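Local coordinates for protein porin B (Pseudomonas putida, PDB 4GEY) that probably forms a carbohydrate-selective beta-barrel channel that lets sugars such as glucose cross the bacterial outer membrane, at residues 108-119 with 411-422; 150-158 with 206-216. The protein carries 2 engineered substitutions. One frame throughout, in Å; residues are numbered along the deposited sequence.

Contact 1 (108-119 with 411-422); sequences ISDPRAGQFSSV and QYIKSPGGVDEV. With DMU (decyl-beta-D-maltopyranoside), chain L; C8E ((hydroxyethyloxy)tri(ethyloxy)octane), chain F.
G417 lies against the backbone of A113 to Q115, where the CA atoms of Q115 and G417 are 3.8 Å apart. A CB on G417 would run into the carbonyl oxygens of A113 and G114; without one, the two backbones can meet. On one flank of this tight centre the CG2 branch of I108 crosses the P416 ring at about a right angle, 3.6 Å from P416 CB. Further along, CD1 of I413 meets CG1 of V119. Q115 CG stands anti to the backbone N (chi1 -170°) and the chain runs on extended, carrying NE2 to CG2 and CD1 of I413 while OE1 bonds S104 OG. Q411 NE2 gives V119 O a nearly straight hydrogen bond (3.2 Å, 171°), and N167 holds Q411 OE1. The other side makes no contact with the loop and is lined by detergent: Y412 points away, C8E passing over one face of its ring, K414 CD packs on the maltoside chain, and D420 OD2 accepts from the maltoside O6 at 2.9 Å. The union is largely apolar and backbone in character, and E389, which accepts from the amides of F116, S117 and G417, is likely to be stabilised in its charged form.

Contact 2 (150-158 with 206-216); sequences GRFGEGEDF and QVGAFEQNPSN. With C8E ((hydroxyethyloxy)tri(ethyloxy)octane), chain C.
F210 projects from its strand into the curl of residues 152-158 and meets three side chains there, each from a different direction. Over one face lies E154, whose CG sits 3.5 Å from the centroid of the F210 ring and only 7° off its normal, a CH-pi contact. The E154 chain bends at this point, laying its carboxylate nearly flat over the inner part of the ring, with OE2 3.4 Å from F210 CB while OE1 accepts from the backbone N of Y184. F152 takes part in an offset edge-to-face pair: the edge of F210 points at the face of F152, with planes at 77° and centroids 5.7 Å apart. The first torsion of F152 (chi1 45°) tucks its CG between backbone N and carbonyl carbon, which brings the ring beside F210. F158 arrives obliquely, its CE1 3.5 Å from CE1 of F210, and its tip CZ rests by the side-chain-free G208. An alanine in place of F210 is likely to open a gap at the middle of the aromatic cluster, leaving E154 CG without its ring and F152 and F158 able to shift. Beyond F158, the amide of Q206 stacks over one face of that ring, and its NE2 donates to D157 O (2.8 Å) from above the carbonyl plane, sharing itself with E238. The loop after strand 145-149 is thereby pressed onto strand 203-212, with A192 of strand 190-198 and P236 of strand 232-245 touching F210 from the two neighbouring strands.

From the N terminus the chain first reaches 108-119, in the loop after helix 103-108 and before strand 129-140. After strand 145-149 it enters 150-158, which contact 2 joins to 206-216, a segment that takes in most of strand 203-212 and the turn that follows, closing a short loop of 47 residues. Contact 1 closes only much later, when 411-422 ends strand 404-414, so contact 2 is nested wholly within its loop of 291 residues. The two do not touch: their centres are 28 Å apart, on opposite sides of the chain's centre. Each packs a connecting loop against a strand of the barrel, strand 203-212 partway along the strand order and strand 404-414 next to last.

Contact 1 (108-119 with 411-422)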
loop_
_atom_site.group_PDB
_atom_site.type_symbol
_atom_site.label_atom_id
_atom_site.label_comp_id
_atom_site.label_asym_id
_atom_site.label_seq_id
_atom_site.Cartn_x
_atom_site.Cartn_y
_atom_site.Cartn_z
ATOM N N ILE A 108 -17.172 5.678 -9.042
ATOM C CA ILE A 108 -17.092 4.257 -9.384
ATOM C C ILE A 108 -17.926 3.330 -8.496
ATOM O O ILE A 108 -18.646 2.463 -8.996
ATOM C CB ILE A 108 -15.630 3.760 -9.387
ATOM C CG1 ILE A 108 -14.911 4.209 -10.658
ATOM C CG2 ILE A 108 -15.559 2.249 -9.302
ATOM C CD1 ILE A 108 -14.163 5.471 -10.474
ATOM N N SER A 109 -17.831 3.521 -7.183
ATOM C CA SER A 109 -18.423 2.598 -6.208
ATOM C C SER A 109 -19.939 2.618 -6.088
ATOM O O SER A 109 -20.588 3.646 -6.208
ATOM C CB SER A 109 -17.846 2.853 -4.818
ATOM O OG SER A 109 -16.513 2.393 -4.734
ATOM N N ASP A 110 -20.501 1.452 -5.824
ATOM C CA ASP A 110 -21.816 1.406 -5.234
ATOM C C ASP A 110 -21.676 2.075 -3.858
ATOM O O ASP A 110 -20.799 1.722 -3.088
ATOM C CB ASP A 110 -22.220 -0.049 -5.070
ATOM C CG ASP A 110 -23.695 -0.224 -4.901
ATOM O OD1 ASP A 110 -24.221 0.169 -3.831
ATOM O OD2 ASP A 110 -24.322 -0.773 -5.834
ATOM N N PRO A 111 -22.531 3.052 -3.546
ATOM C CA PRO A 111 -22.393 3.712 -2.242
ATOM C C PRO A 111 -22.579 2.792 -1.046
ATOM O O PRO A 111 -22.174 3.184 0.045
ATOM C CB PRO A 111 -23.499 4.783 -2.257
ATOM C CG PRO A 111 -24.436 4.366 -3.339
ATOM C CD PRO A 111 -23.593 3.661 -4.366
ATOM N N ARG A 112 -23.167 1.611 -1.213
ATOM C CA ARG A 112 -23.274 0.717 -0.059
ATOM C C ARG A 112 -22.352 -0.488 -0.147
ATOM O O ARG A 112 -22.465 -1.428 0.642
ATOM C CB ARG A 112 -24.723 0.299 0.231
ATOM C CG ARG A 112 -25.451 -0.325 -0.927
ATOM C CD ARG A 112 -26.535 0.569 -1.436
ATOM N NE ARG A 112 -27.664 -0.175 -1.987
ATOM C CZ ARG A 112 -27.744 -0.647 -3.229
ATOM N NH1 ARG A 112 -26.755 -0.496 -4.092
ATOM N NH2 ARG A 112 -28.831 -1.298 -3.602
ATOM N N ALA A 113 -21.431 -0.435 -1.103
ATOM C CA ALA A 113 -20.444 -1.487 -1.306
ATOM C C ALA A 113 -19.303 -0.934 -2.161
ATOM O O ALA A 113 -19.231 -1.163 -3.374
ATOM C CB ALA A 113 -21.081 -2.719 -1.963
ATOM N N GLY A 114 -18.414 -0.198 -1.510
ATOM C CA GLY A 114 -17.390 0.551 -2.201
ATOM C C GLY A 114 -16.303 -0.341 -2.742
ATOM O O GLY A 114 -16.138 -1.476 -2.290
ATOM N N GLN A 115 -15.565 0.186 -3.712
ATOM C CA GLN A 115 -14.453 -0.515 -4.330
ATOM C C GLN A 115 -13.413 -0.934 -3.297
ATOM O O GLN A 115 -13.149 -0.204 -2.350
ATOM C CB GLN A 115 -13.783 0.379 -5.377
ATOM C CG GLN A 115 -12.787 -0.368 -6.216
ATOM C CD GLN A 115 -12.003 0.519 -7.114
ATOM O OE1 GLN A 115 -12.313 1.705 -7.251
ATOM N NE2 GLN A 115 -10.966 -0.039 -7.742
ATOM N N PHE A 116 -12.826 -2.111 -3.471
ATOM C CA PHE A 116 -11.809 -2.555 -2.538
ATOM C C PHE A 116 -10.519 -1.811 -2.819
ATOM O O PHE A 116 -9.984 -1.137 -1.944
ATOM C CB PHE A 116 -11.626 -4.080 -2.579
ATOM C CG PHE A 116 -12.743 -4.823 -1.936
ATOM C CD1 PHE A 116 -12.788 -4.969 -0.563
ATOM C CD2 PHE A 116 -13.777 -5.344 -2.700
ATOM C CE1 PHE A 116 -13.841 -5.639 0.051
ATOM C CE2 PHE A 116 -14.829 -6.021 -2.100
ATOM C CZ PHE A 116 -14.862 -6.168 -0.718
ATOM N N SER A 117 -10.039 -1.921 -4.050
ATOM C CA SER A 117 -8.923 -1.116 -4.510
ATOM C C SER A 117 -9.389 0.328 -4.729
ATOM O O SER A 117 -10.518 0.688 -4.391
ATOM C CB SER A 117 -8.333 -1.695 -5.803
ATOM O OG SER A 117 -7.135 -1.024 -6.174
ATOM N N SER A 118 -8.513 1.147 -5.294
ATOM C CA SER A 118 -8.738 2.579 -5.395
ATOM C C SER A 118 -7.956 3.102 -6.582
ATOM O O SER A 118 -6.810 2.693 -6.814
ATOM C CB SER A 118 -8.270 3.281 -4.118
ATOM O OG SER A 118 -8.052 4.660 -4.351
ATOM N N VAL A 119 -8.565 4.004 -7.341
ATOM C CA VAL A 119 -7.937 4.498 -8.561
ATOM C C VAL A 119 -6.998 5.658 -8.279
ATOM O O VAL A 119 -6.388 6.213 -9.191
ATOM C CB VAL A 119 -8.982 4.908 -9.607
ATOM C CG1 VAL A 119 -9.837 3.722 -9.936
ATOM C CG2 VAL A 119 -9.843 6.057 -9.090
ATOM N N GLN A 411 -6.764 2.899 -16.333
ATOM C CA GLN A 411 -7.196 1.895 -15.368
ATOM C C GLN A 411 -8.521 1.288 -15.764
ATOM O O GLN A 411 -9.408 1.996 -16.247
ATOM C CB GLN A 411 -7.331 2.526 -13.993
ATOM C CG GLN A 411 -6.006 2.846 -13.359
ATOM C CD GLN A 411 -6.176 3.503 -12.027
ATOM O OE1 GLN A 411 -6.694 2.893 -11.101
ATOM N NE2 GLN A 411 -5.747 4.755 -11.915
ATOM N N TYR A 412 -8.653 -0.019 -15.549
ATOM C CA TYR A 412 -9.878 -0.745 -15.865
ATOM C C TYR A 412 -10.312 -1.564 -14.673
ATOM O O TYR A 412 -9.512 -2.297 -14.093
ATOM C CB TYR A 412 -9.659 -1.684 -17.048
ATOM C CG TYR A 412 -10.942 -2.140 -17.724
ATOM C CD1 TYR A 412 -11.737 -1.239 -18.430
ATOM C CD2 TYR A 412 -11.344 -3.466 -17.677
ATOM C CE1 TYR A 412 -12.900 -1.650 -19.058
ATOM C CE2 TYR A 412 -12.513 -3.887 -18.303
ATOM C CZ TYR A 412 -13.286 -2.977 -18.991
ATOM O OH TYR A 412 -14.450 -3.389 -19.609
ATOM N N ILE A 413 -11.588 -1.460 -14.319
ATOM C CA ILE A 413 -12.109 -2.110 -13.125
ATOM C C ILE A 413 -13.361 -2.941 -13.407
ATOM O O ILE A 413 -14.402 -2.409 -13.791
ATOM C CB ILE A 413 -12.442 -1.068 -12.050
ATOM C CG1 ILE A 413 -11.278 -0.101 -11.884
ATOM C CG2 ILE A 413 -12.723 -1.733 -10.726
ATOM C CD1 ILE A 413 -11.708 1.189 -11.334
ATOM N N LYS A 414 -13.253 -4.248 -13.198
ATOM C CA LYS A 414 -14.364 -5.155 -13.404
ATOM C C LYS A 414 -15.021 -5.455 -12.067
ATOM O O LYS A 414 -14.348 -5.886 -11.127
ATOM C CB LYS A 414 -13.871 -6.450 -14.040
ATOM C CG LYS A 414 -14.985 -7.335 -14.560
ATOM C CD LYS A 414 -14.918 -8.726 -13.952
ATOM C CE LYS A 414 -16.186 -9.060 -13.179
ATOM N NZ LYS A 414 -17.410 -9.105 -14.024
ATOM N N SER A 415 -16.330 -5.233 -11.988
ATOM C CA SER A 415 -17.059 -5.364 -10.729
ATOM C C SER A 415 -16.410 -4.591 -9.584
ATOM O O SER A 415 -15.767 -5.181 -8.716
ATOM C CB SER A 415 -17.208 -6.834 -10.331
ATOM O OG SER A 415 -17.962 -7.542 -11.292
ATOM N N PRO A 416 -16.568 -3.264 -9.589
ATOM C CA PRO A 416 -16.183 -2.438 -8.449
ATOM C C PRO A 416 -16.848 -2.962 -7.185
ATOM O O PRO A 416 -18.038 -3.301 -7.215
ATOM C CB PRO A 416 -16.753 -1.076 -8.823
ATOM C CG PRO A 416 -16.687 -1.065 -10.293
ATOM C CD PRO A 416 -17.076 -2.450 -10.702
ATOM N N GLY A 417 -16.080 -3.055 -6.103
ATOM C CA GLY A 417 -16.578 -3.608 -4.858
ATOM C C GLY A 417 -17.018 -5.059 -4.930
ATOM O O GLY A 417 -17.678 -5.559 -4.015
ATOM N N GLY A 418 -16.652 -5.747 -6.009
ATOM C CA GLY A 418 -17.044 -7.135 -6.194
ATOM C C GLY A 418 -18.468 -7.268 -6.721
ATOM O O GLY A 418 -18.991 -8.376 -6.873
ATOM N N VAL A 419 -19.086 -6.131 -7.023
ATOM C CA VAL A 419 -20.486 -6.119 -7.395
ATOM C C VAL A 419 -20.703 -6.207 -8.898
ATOM O O VAL A 419 -20.496 -5.237 -9.635
ATOM C CB VAL A 419 -21.199 -4.900 -6.831
ATOM C CG1 VAL A 419 -22.672 -4.953 -7.183
ATOM C CG2 VAL A 419 -21.011 -4.863 -5.336
ATOM N N ASP A 420 -21.152 -7.379 -9.342
ATOM C CA ASP A 420 -21.355 -7.635 -10.758
ATOM C C ASP A 420 -22.390 -6.718 -11.382
ATOM O O ASP A 420 -22.420 -6.547 -12.600
ATOM C CB ASP A 420 -21.746 -9.083 -10.973
ATOM C CG ASP A 420 -20.596 -10.022 -10.729
ATOM O OD1 ASP A 420 -19.435 -9.561 -10.749
ATOM O OD2 ASP A 420 -20.849 -11.221 -10.522
ATOM N N GLU A 421 -23.220 -6.111 -10.548
ATOM C CA GLU A 421 -24.267 -5.234 -11.051
ATOM C C GLU A 421 -23.740 -3.842 -11.407
ATOM O O GLU A 421 -24.472 -3.025 -11.951
ATOM C CB GLU A 421 -25.436 -5.150 -10.063
ATOM C CG GLU A 421 -26.279 -6.444 -9.992
ATOM C CD GLU A 421 -25.495 -7.667 -9.500
ATOM O OE1 GLU A 421 -24.598 -7.502 -8.641
ATOM O OE2 GLU A 421 -25.771 -8.794 -9.987
ATOM N N VAL A 422 -22.469 -3.587 -11.109
ATOM C CA VAL A 422 -21.861 -2.305 -11.429
ATOM C C VAL A 422 -21.055 -2.481 -12.703
ATOM O O VAL A 422 -20.223 -3.379 -12.789
ATOM C CB VAL A 422 -20.923 -1.800 -10.289
ATOM C CG1 VAL A 422 -20.148 -0.580 -10.745
ATOM C CG2 VAL A 422 -21.705 -1.493 -9.014
HETATM C C1 DMU L . -17.055 -12.884 -12.365
HETATM C C2 DMU L . -18.062 -13.218 -11.381
HETATM C C3 DMU L . -19.345 -13.858 -11.774
HETATM C C4 DMU L . -19.316 -14.558 -13.153
HETATM O O5 DMU L . -18.554 -13.637 -14.130
HETATM C C6 DMU L . -17.191 -13.428 -13.715
HETATM O O7 DMU L . -19.731 -14.850 -10.794
HETATM O O16 DMU L . -16.517 -12.643 -14.711
HETATM C C18 DMU L . -15.271 -13.114 -15.224
HETATM C C19 DMU L . -14.374 -12.105 -15.987
HETATM C C22 DMU L . -13.037 -11.589 -15.341
HETATM C C25 DMU L . -12.232 -10.581 -16.166
HETATM C C28 DMU L . -11.107 -9.785 -15.535
HETATM C C31 DMU L . -10.731 -8.480 -16.207
HETATM C C34 DMU L . -9.441 -7.783 -15.833
HETATM C C37 DMU L . -9.414 -6.287 -15.805
HETATM O O49 DMU L . -15.753 -13.313 -11.783
HETATM O O55 DMU L . -18.267 -12.030 -10.533
HETATM C C57 DMU L . -20.540 -14.865 -13.648
HETATM O O61 DMU L . -20.708 -14.771 -15.021
HETATM C C5 DMU L . -21.651 -16.050 -9.978
HETATM C C7 DMU L . -22.786 -16.371 -10.784
HETATM C C8 DMU L . -23.786 -15.299 -10.848
HETATM C C9 DMU L . -23.206 -13.976 -11.422
HETATM O O1 DMU L . -21.759 -13.772 -10.948
HETATM C C10 DMU L . -21.000 -14.748 -10.195
HETATM O O2 DMU L . -24.852 -15.688 -11.665
HETATM O O3 DMU L . -20.667 -17.133 -10.101
HETATM O O4 DMU L . -23.400 -17.569 -10.217
HETATM C C11 DMU L . -23.923 -12.932 -11.053
HETATM O O6 DMU L . -23.526 -11.685 -11.503
HETATM C C7 C8E F . -5.791 -1.361 -18.467
HETATM C C8 C8E F . -6.613 -0.494 -19.415
HETATM O O9 C8E F . -7.193 -1.329 -20.391
HETATM C C10 C8E F . -8.514 -0.973 -20.743
HETATM C C11 C8E F . -9.069 -1.994 -21.735
HETATM O O12 C8E F . -10.433 -1.736 -21.991
HETATM C C13 C8E F . -11.135 -2.936 -22.253
HETATM C C14 C8E F . -12.519 -2.681 -22.847
HETATM O O15 C8E F . -12.872 -3.805 -23.628
HETATM C C16 C8E F . -13.774 -4.687 -22.988
HETATM C C17 C8E F . -15.164 -4.064 -22.891
HETATM O O18 C8E F . -15.749 -4.048 -24.175
HETATM C C19 C8E F . -16.628 -5.131 -24.389
HETATM C C20 C8E F . -17.529 -4.782 -25.569
HETATM O O21 C8E F . -16.960 -3.705 -26.291
#

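Contact 2 (150-158 with 206-216)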
loop_
_atom_site.group_PDB
_atom_site.type_symbol
_atom_site.label_atom_id
_atom_site.label_comp_id
_atom_site.label_asym_id
_atom_site.label_seq_id
_atom_site.Cartn_x
_atom_site.Cartn_y
_atom_site.Cartn_z
ATOM N N GLY A 150 10.294 2.424 17.102
ATOM C CA GLY A 150 9.678 3.731 17.052
ATOM C C GLY A 150 8.298 3.700 16.426
ATOM O O GLY A 150 7.469 2.859 16.778
ATOM N N ARG A 151 8.040 4.620 15.500
ATOM C CA ARG A 151 6.747 4.655 14.831
ATOM C C ARG A 151 6.866 4.578 13.313
ATOM O O ARG A 151 7.587 5.364 12.702
ATOM C CB ARG A 151 5.943 5.894 15.221
ATOM C CG ARG A 151 5.404 5.896 16.637
ATOM C CD ARG A 151 4.541 7.137 16.889
ATOM N NE ARG A 151 3.190 6.992 16.351
ATOM C CZ ARG A 151 2.158 6.506 17.041
ATOM N NH1 ARG A 151 2.324 6.111 18.298
ATOM N NH2 ARG A 151 0.955 6.409 16.482
ATOM N N PHE A 152 6.146 3.620 12.728
ATOM C CA PHE A 152 6.082 3.413 11.285
ATOM C C PHE A 152 4.957 2.425 10.956
ATOM O O PHE A 152 4.339 1.868 11.857
ATOM C CB PHE A 152 7.436 2.935 10.719
ATOM C CG PHE A 152 8.106 1.834 11.520
ATOM C CD1 PHE A 152 8.747 2.109 12.721
ATOM C CD2 PHE A 152 8.128 0.536 11.046
ATOM C CE1 PHE A 152 9.356 1.104 13.447
ATOM C CE2 PHE A 152 8.751 -0.469 11.759
ATOM C CZ PHE A 152 9.359 -0.183 12.960
ATOM N N GLY A 153 4.671 2.215 9.677
ATOM C CA GLY A 153 3.647 1.261 9.276
ATOM C C GLY A 153 4.256 -0.075 8.881
ATOM O O GLY A 153 5.432 -0.131 8.519
ATOM N N GLU A 154 3.463 -1.145 8.947
ATOM C CA GLU A 154 3.965 -2.496 8.696
ATOM C C GLU A 154 4.600 -2.637 7.298
ATOM O O GLU A 154 5.611 -3.345 7.115
ATOM C CB GLU A 154 2.855 -3.544 8.881
ATOM C CG GLU A 154 2.397 -3.836 10.325
ATOM C CD GLU A 154 1.322 -2.877 10.826
ATOM O OE1 GLU A 154 1.081 -1.837 10.153
ATOM O OE2 GLU A 154 0.712 -3.160 11.885
ATOM N N GLY A 155 4.023 -1.935 6.326
ATOM C CA GLY A 155 4.413 -2.096 4.938
ATOM C C GLY A 155 5.795 -1.585 4.626
ATOM O O GLY A 155 6.368 -1.913 3.588
ATOM N N GLU A 156 6.331 -0.773 5.526
ATOM C CA GLU A 156 7.658 -0.207 5.365
ATOM C C GLU A 156 8.764 -1.273 5.461
ATOM O O GLU A 156 9.830 -1.110 4.872
ATOM C CB GLU A 156 7.857 0.894 6.408
ATOM C CG GLU A 156 9.240 1.503 6.461
ATOM C CD GLU A 156 9.302 2.715 7.364
ATOM O OE1 GLU A 156 8.430 3.595 7.239
ATOM O OE2 GLU A 156 10.224 2.791 8.199
ATOM N N ASP A 157 8.518 -2.357 6.203
ATOM C CA ASP A 157 9.484 -3.454 6.287
ATOM C C ASP A 157 8.906 -4.773 5.806
ATOM O O ASP A 157 9.608 -5.617 5.250
ATOM C CB ASP A 157 9.988 -3.627 7.720
ATOM C CG ASP A 157 10.752 -2.421 8.208
ATOM O OD1 ASP A 157 10.084 -1.409 8.522
ATOM O OD2 ASP A 157 12.004 -2.490 8.271
ATOM N N PHE A 158 7.615 -4.954 6.025
ATOM C CA PHE A 158 6.987 -6.233 5.740
ATOM C C PHE A 158 6.137 -6.150 4.471
ATOM O O PHE A 158 5.452 -5.143 4.246
ATOM C CB PHE A 158 6.153 -6.669 6.952
ATOM C CG PHE A 158 6.970 -6.868 8.216
ATOM C CD1 PHE A 158 7.199 -5.822 9.082
ATOM C CD2 PHE A 158 7.501 -8.108 8.526
ATOM C CE1 PHE A 158 7.937 -6.008 10.234
ATOM C CE2 PHE A 158 8.239 -8.299 9.661
ATOM C CZ PHE A 158 8.462 -7.247 10.520
ATOM N N GLN A 206 12.917 -11.888 9.326
ATOM C CA GLN A 206 12.537 -10.799 10.224
ATOM C C GLN A 206 11.180 -11.025 10.843
ATOM O O GLN A 206 10.307 -11.677 10.257
ATOM C CB GLN A 206 12.547 -9.457 9.496
ATOM C CG GLN A 206 11.580 -9.334 8.343
ATOM C CD GLN A 206 11.608 -7.926 7.765
ATOM O OE1 GLN A 206 12.292 -7.046 8.297
ATOM N NE2 GLN A 206 10.867 -7.701 6.676
ATOM N N VAL A 207 11.010 -10.470 12.034
ATOM C CA VAL A 207 9.751 -10.554 12.759
ATOM C C VAL A 207 9.555 -9.193 13.399
ATOM O O VAL A 207 10.526 -8.470 13.628
ATOM C CB VAL A 207 9.782 -11.681 13.838
ATOM C CG1 VAL A 207 10.951 -11.487 14.789
ATOM C CG2 VAL A 207 8.473 -11.746 14.614
ATOM N N GLY A 208 8.309 -8.828 13.666
ATOM C CA GLY A 208 8.029 -7.547 14.281
ATOM C C GLY A 208 6.837 -7.602 15.210
ATOM O O GLY A 208 6.070 -8.559 15.201
ATOM N N ALA A 209 6.692 -6.563 16.022
ATOM C CA ALA A 209 5.522 -6.421 16.877
ATOM C C ALA A 209 5.019 -4.981 16.771
ATOM O O ALA A 209 5.723 -4.037 17.137
ATOM C CB ALA A 209 5.862 -6.778 18.306
ATOM N N PHE A 210 3.809 -4.821 16.240
ATOM C CA PHE A 210 3.220 -3.502 16.027
ATOM C C PHE A 210 2.019 -3.309 16.933
ATOM O O PHE A 210 1.134 -4.170 17.005
ATOM C CB PHE A 210 2.776 -3.327 14.572
ATOM C CG PHE A 210 3.905 -3.342 13.588
ATOM C CD1 PHE A 210 4.552 -4.529 13.267
ATOM C CD2 PHE A 210 4.314 -2.176 12.974
ATOM C CE1 PHE A 210 5.597 -4.532 12.360
ATOM C CE2 PHE A 210 5.362 -2.177 12.073
ATOM C CZ PHE A 210 6.000 -3.355 11.765
ATOM N N GLU A 211 2.008 -2.190 17.644
ATOM C CA GLU A 211 0.830 -1.781 18.370
ATOM C C GLU A 211 -0.302 -1.732 17.354
ATOM O O GLU A 211 -0.136 -1.186 16.270
ATOM C CB GLU A 211 1.054 -0.399 18.969
ATOM C CG GLU A 211 -0.212 0.395 19.176
ATOM C CD GLU A 211 0.066 1.860 19.391
ATOM O OE1 GLU A 211 1.044 2.371 18.797
ATOM O OE2 GLU A 211 -0.691 2.496 20.161
ATOM N N GLN A 212 -1.436 -2.336 17.690
ATOM C CA GLN A 212 -2.590 -2.339 16.806
ATOM C C GLN A 212 -3.705 -1.558 17.511
ATOM O O GLN A 212 -4.251 -1.993 18.532
ATOM C CB GLN A 212 -2.951 -3.783 16.398
ATOM C CG GLN A 212 -4.409 -4.208 16.478
ATOM C CD GLN A 212 -5.331 -3.410 15.577
ATOM O OE1 GLN A 212 -4.881 -2.698 14.672
ATOM N NE2 GLN A 212 -6.642 -3.516 15.832
ATOM N N ASN A 213 -3.995 -0.376 16.973
ATOM C CA ASN A 213 -4.761 0.646 17.685
ATOM C C ASN A 213 -5.563 1.502 16.718
ATOM O O ASN A 213 -5.068 2.522 16.252
ATOM C CB ASN A 213 -3.789 1.542 18.465
ATOM C CG ASN A 213 -4.490 2.610 19.305
ATOM O OD1 ASN A 213 -5.701 2.839 19.195
ATOM N ND2 ASN A 213 -3.710 3.279 20.153
ATOM N N PRO A 214 -6.812 1.098 16.431
ATOM C CA PRO A 214 -7.717 1.734 15.457
ATOM C C PRO A 214 -7.877 3.238 15.646
ATOM O O PRO A 214 -8.170 3.931 14.676
ATOM C CB PRO A 214 -9.058 1.052 15.720
ATOM C CG PRO A 214 -8.703 -0.255 16.291
ATOM C CD PRO A 214 -7.444 -0.053 17.096
ATOM N N SER A 215 -7.686 3.734 16.864
ATOM C CA SER A 215 -7.796 5.164 17.103
ATOM C C SER A 215 -6.732 5.969 16.337
ATOM O O SER A 215 -6.898 7.170 16.116
ATOM C CB SER A 215 -7.765 5.481 18.601
ATOM O OG SER A 215 -6.436 5.651 19.056
ATOM N N ASN A 216 -5.649 5.311 15.926
ATOM C CA ASN A 216 -4.672 5.939 15.032
ATOM C C ASN A 216 -5.291 6.404 13.718
ATOM O O ASN A 216 -4.766 7.294 13.074
ATOM C CB ASN A 216 -3.514 4.998 14.729
ATOM C CG ASN A 216 -2.372 5.143 15.714
ATOM O OD1 ASN A 216 -1.880 6.256 15.959
ATOM N ND2 ASN A 216 -1.935 4.016 16.287
HETATM C C1 C8E C . 6.536 -18.243 6.961
HETATM C C2 C8E C . 7.306 -17.093 7.580
HETATM C C3 C8E C . 8.788 -17.443 7.575
HETATM C C4 C8E C . 9.378 -17.404 8.980
HETATM C C5 C8E C . 10.624 -16.532 9.038
HETATM C C6 C8E C . 10.550 -15.600 10.245
HETATM C C7 C8E C . 11.610 -15.955 11.279
HETATM C C8 C8E C . 11.721 -14.917 12.392
HETATM O O9 C8E C . 12.982 -14.278 12.317
HETATM C C10 C8E C . 13.455 -13.834 13.579
HETATM C C11 C8E C . 14.740 -13.015 13.444
HETATM O O12 C8E C . 15.451 -13.014 14.669
#